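Local structure of glycerol uptake operon antiterminator-related protein (1VKF) at residues D33-L38 with R55-F60. The protein is probably a glycerol-3-phosphate-responsive antiterminator that helps control transcription of glycerol uptake genes. Sequence-based numbering, arbitrary orientation.
Sequences DVVFLL and RGKTVF
Phe60 lies beside Phe36 on neighbouring parallel strands, the two side chains pointing the same way off one face of the sheet. Both have CG anti to their own carbonyl carbon (chi1 -76° in each), but the rings are twisted differently about the CB-CG bond, and their planes meet at 55°. The small chi2 of Phe36 turns the CD1-CE1 side of its ring obliquely towards Phe60, with Phe36 CD1 3.7 Å from Phe60 CB. Large apolar side chains suit this face, which looks into the middle of a TIM barrel, where Ile88 of the next strand touches both rings and Phe14 meets Phe60 edge-to-face. A citrate bound near Phe36, probably from the crystallisation liquor, may mark a pocket there.

The pairing is that of a beta-alpha-beta crossover, strand 34-41, helix 45-54, strand 58-62. Val35 uses both backbone groups: its N donates to Thr58 O (2.8 Å), and its O accepts from Phe60 N (3.0 Å). Thr58 N to Asp33 O and Leu37 N to Phe60 O extend the ladder at its two ends. Val35 and Val59 turn to the other face, where their beta-branched side chains, well suited to extended backbone, pack on Leu52 of the connecting helix. Val35 CG2 also reaches Lys57 CG at 3.8 Å.

Lys57 is bent at chi2 (-48°), which lays its CD 3.7 Å from Asp33 O; the long aliphatic chain can thus pack against the strand start while NZ donates hydrogen bonds to the carbonyl oxygens of Ile30 and Pro32. Asp33 OD1 stays 4.7 Å from Lys57 NZ, too far for a salt bridge, though its charge may still favour the ammonium group.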
ATOM      1  N   ASP A  33     -11.334   1.650  -6.855  1.00  8.05           N
ATOM      2  CA  ASP A  33     -12.068   0.960  -5.812  1.00  9.78           C
ATOM      3  C   ASP A  33     -11.258   0.829  -4.517  1.00  6.58           C
ATOM      4  O   ASP A  33     -11.847   0.741  -3.412  1.00  8.41           O
ATOM      5  CB  ASP A  33     -12.445  -0.462  -6.264  1.00 11.29           C
ATOM      6  CG  ASP A  33     -13.473  -0.481  -7.375  1.00 20.53           C
ATOM      7  OD1 ASP A  33     -14.373   0.376  -7.410  1.00 23.16           O
ATOM      8  OD2 ASP A  33     -13.428  -1.338  -8.261  1.00 29.84           O
ATOM      9  N   VAL A  34      -9.939   0.803  -4.651  1.00  6.70           N
ATOM     10  CA  VAL A  34      -9.031   0.627  -3.528  1.00  6.12           C
ATOM     11  C   VAL A  34      -8.317   1.961  -3.235  1.00  7.19           C
ATOM     12  O   VAL A  34      -7.774   2.617  -4.143  1.00  9.53           O
ATOM     13  CB  VAL A  34      -8.025  -0.470  -3.747  1.00  8.61           C
ATOM     14  CG1 VAL A  34      -7.095  -0.646  -2.531  1.00 11.95           C
ATOM     15  CG2 VAL A  34      -8.762  -1.782  -4.011  1.00 11.17           C
ATOM     16  N   VAL A  35      -8.217   2.296  -1.954  1.00  7.38           N
ATOM     17  CA  VAL A  35      -7.568   3.517  -1.531  1.00  7.55           C
ATOM     18  C   VAL A  35      -6.467   3.147  -0.544  1.00 10.02           C
ATOM     19  O   VAL A  35      -6.716   2.393   0.395  1.00  7.24           O
ATOM     20  CB  VAL A  35      -8.552   4.513  -0.828  1.00  8.23           C
ATOM     21  CG1 VAL A  35      -7.822   5.686  -0.196  1.00 13.72           C
ATOM     22  CG2 VAL A  35      -9.557   5.089  -1.805  1.00 11.14           C
ATOM     23  N   PHE A  36      -5.273   3.723  -0.750  1.00  8.78           N
ATOM     24  CA  PHE A  36      -4.220   3.685   0.249  1.00  7.06           C
ATOM     25  C   PHE A  36      -4.146   5.023   0.919  1.00  8.03           C
ATOM     26  O   PHE A  36      -3.832   6.015   0.272  1.00  8.96           O
ATOM     27  CB  PHE A  36      -2.878   3.336  -0.411  1.00  8.91           C
ATOM     28  CG  PHE A  36      -2.709   1.913  -0.779  1.00  7.96           C
ATOM     29  CD1 PHE A  36      -3.701   0.981  -0.617  1.00  8.72           C
ATOM     30  CD2 PHE A  36      -1.518   1.504  -1.369  1.00 11.30           C
ATOM     31  CE1 PHE A  36      -3.464  -0.343  -0.925  1.00  8.70           C
ATOM     32  CE2 PHE A  36      -1.301   0.199  -1.700  1.00 13.44           C
ATOM     33  CZ  PHE A  36      -2.272  -0.715  -1.492  1.00 11.71           C
ATOM     34  N   LEU A  37      -4.507   5.104   2.202  1.00  7.73           N
ATOM     35  CA  LEU A  37      -4.451   6.378   2.946  1.00  5.29           C
ATOM     36  C   LEU A  37      -3.063   6.492   3.540  1.00  8.50           C
ATOM     37  O   LEU A  37      -2.659   5.717   4.413  1.00  8.22           O
ATOM     38  CB  LEU A  37      -5.491   6.364   4.065  1.00  5.61           C
ATOM     39  CG  LEU A  37      -5.543   7.590   4.942  1.00  9.03           C
ATOM     40  CD1 LEU A  37      -5.778   8.848   4.161  1.00 12.04           C
ATOM     41  CD2 LEU A  37      -6.587   7.370   6.034  1.00 10.44           C
ATOM     42  N   LEU A  38      -2.271   7.419   3.014  1.00  7.57           N
ATOM     43  CA  LEU A  38      -0.851   7.432   3.288  1.00  8.81           C
ATOM     44  C   LEU A  38      -0.426   8.378   4.404  1.00 10.01           C
ATOM     45  O   LEU A  38       0.741   8.320   4.833  1.00 12.12           O
ATOM     46  CB  LEU A  38      -0.082   7.778   2.019  1.00 11.46           C
ATOM     47  CG  LEU A  38      -0.283   6.742   0.900  1.00 10.60           C
ATOM     48  CD1 LEU A  38       0.597   7.149  -0.260  1.00 19.59           C
ATOM     49  CD2 LEU A  38       0.051   5.322   1.335  1.00 12.20           C
ATOM     50  N   ARG A  55     -17.766   6.083   0.752  1.00  6.33           N
ATOM     51  CA  ARG A  55     -17.634   6.107  -0.716  1.00  7.51           C
ATOM     52  C   ARG A  55     -17.518   4.714  -1.308  1.00  9.08           C
ATOM     53  O   ARG A  55     -17.351   4.575  -2.511  1.00 13.51           O
ATOM     54  CB  ARG A  55     -16.491   6.966  -1.160  1.00  9.70           C
ATOM     55  CG  ARG A  55     -16.720   8.449  -1.005  1.00 10.08           C
ATOM     56  CD  ARG A  55     -15.521   9.238  -1.178  1.00 17.81           C
ATOM     57  NE  ARG A  55     -15.696  10.678  -0.960  1.00 21.88           N
ATOM     58  CZ  ARG A  55     -15.156  11.597  -1.750  1.00 21.64           C
ATOM     59  NH1 ARG A  55     -14.487  11.227  -2.822  1.00 20.20           N
ATOM     60  NH2 ARG A  55     -15.302  12.885  -1.485  1.00 26.70           N
ATOM     61  N   GLY A  56     -17.597   3.681  -0.480  1.00  8.58           N
ATOM     62  CA  GLY A  56     -17.582   2.317  -0.956  1.00 10.27           C
ATOM     63  C   GLY A  56     -16.191   1.772  -1.264  1.00 11.06           C
ATOM     64  O   GLY A  56     -16.056   0.790  -1.959  1.00 11.34           O
ATOM     65  N   LYS A  57     -15.156   2.428  -0.755  1.00  8.61           N
ATOM     66  CA  LYS A  57     -13.785   2.018  -1.016  1.00  8.39           C
ATOM     67  C   LYS A  57     -13.293   0.964  -0.029  1.00  9.99           C
ATOM     68  O   LYS A  57     -13.711   0.940   1.126  1.00 11.02           O
ATOM     69  CB  LYS A  57     -12.868   3.206  -0.936  1.00  8.70           C
ATOM     70  CG  LYS A  57     -13.249   4.385  -1.845  1.00  9.96           C
ATOM     71  CD  LYS A  57     -13.562   4.012  -3.276  1.00  9.43           C
ATOM     72  CE  LYS A  57     -14.024   5.171  -4.180  1.00 10.73           C
ATOM     73  NZ  LYS A  57     -14.255   4.712  -5.563  1.00  7.42           N
ATOM     74  N   THR A  58     -12.388   0.137  -0.502  1.00  8.59           N
ATOM     75  CA  THR A  58     -11.544  -0.682   0.352  1.00  9.11           C
ATOM     76  C   THR A  58     -10.345   0.165   0.697  1.00  7.95           C
ATOM     77  O   THR A  58      -9.677   0.705  -0.209  1.00  6.95           O
ATOM     78  CB  THR A  58     -11.097  -1.944  -0.416  1.00 11.55           C
ATOM     79  OG1 THR A  58     -12.240  -2.737  -0.706  1.00 12.37           O
ATOM     80  CG2 THR A  58     -10.177  -2.856   0.431  1.00 10.10           C
ATOM     81  N   VAL A  59     -10.043   0.265   1.985  1.00  7.28           N
ATOM     82  CA  VAL A  59      -9.026   1.210   2.448  1.00  6.75           C
ATOM     83  C   VAL A  59      -7.936   0.507   3.256  1.00  9.24           C
ATOM     84  O   VAL A  59      -8.216  -0.129   4.265  1.00  9.65           O
ATOM     85  CB  VAL A  59      -9.619   2.382   3.286  1.00  8.32           C
ATOM     86  CG1 VAL A  59      -8.542   3.398   3.641  1.00 10.71           C
ATOM     87  CG2 VAL A  59     -10.742   3.049   2.568  1.00 10.14           C
ATOM     88  N   PHE A  60      -6.697   0.619   2.772  1.00  6.68           N
ATOM     89  CA  PHE A  60      -5.514   0.237   3.510  1.00  8.43           C
ATOM     90  C   PHE A  60      -4.849   1.514   4.035  1.00  9.99           C
ATOM     91  O   PHE A  60      -4.846   2.585   3.385  1.00 10.30           O
ATOM     92  CB  PHE A  60      -4.533  -0.595   2.634  1.00  6.54           C
ATOM     93  CG  PHE A  60      -4.951  -1.989   2.429  1.00  9.27           C
ATOM     94  CD1 PHE A  60      -6.101  -2.299   1.716  1.00 12.38           C
ATOM     95  CD2 PHE A  60      -4.183  -2.961   2.947  1.00  5.83           C
ATOM     96  CE1 PHE A  60      -6.475  -3.623   1.550  1.00 14.37           C
ATOM     97  CE2 PHE A  60      -4.535  -4.328   2.767  1.00  6.21           C
ATOM     98  CZ  PHE A  60      -5.691  -4.618   2.097  1.00 10.07           C
TER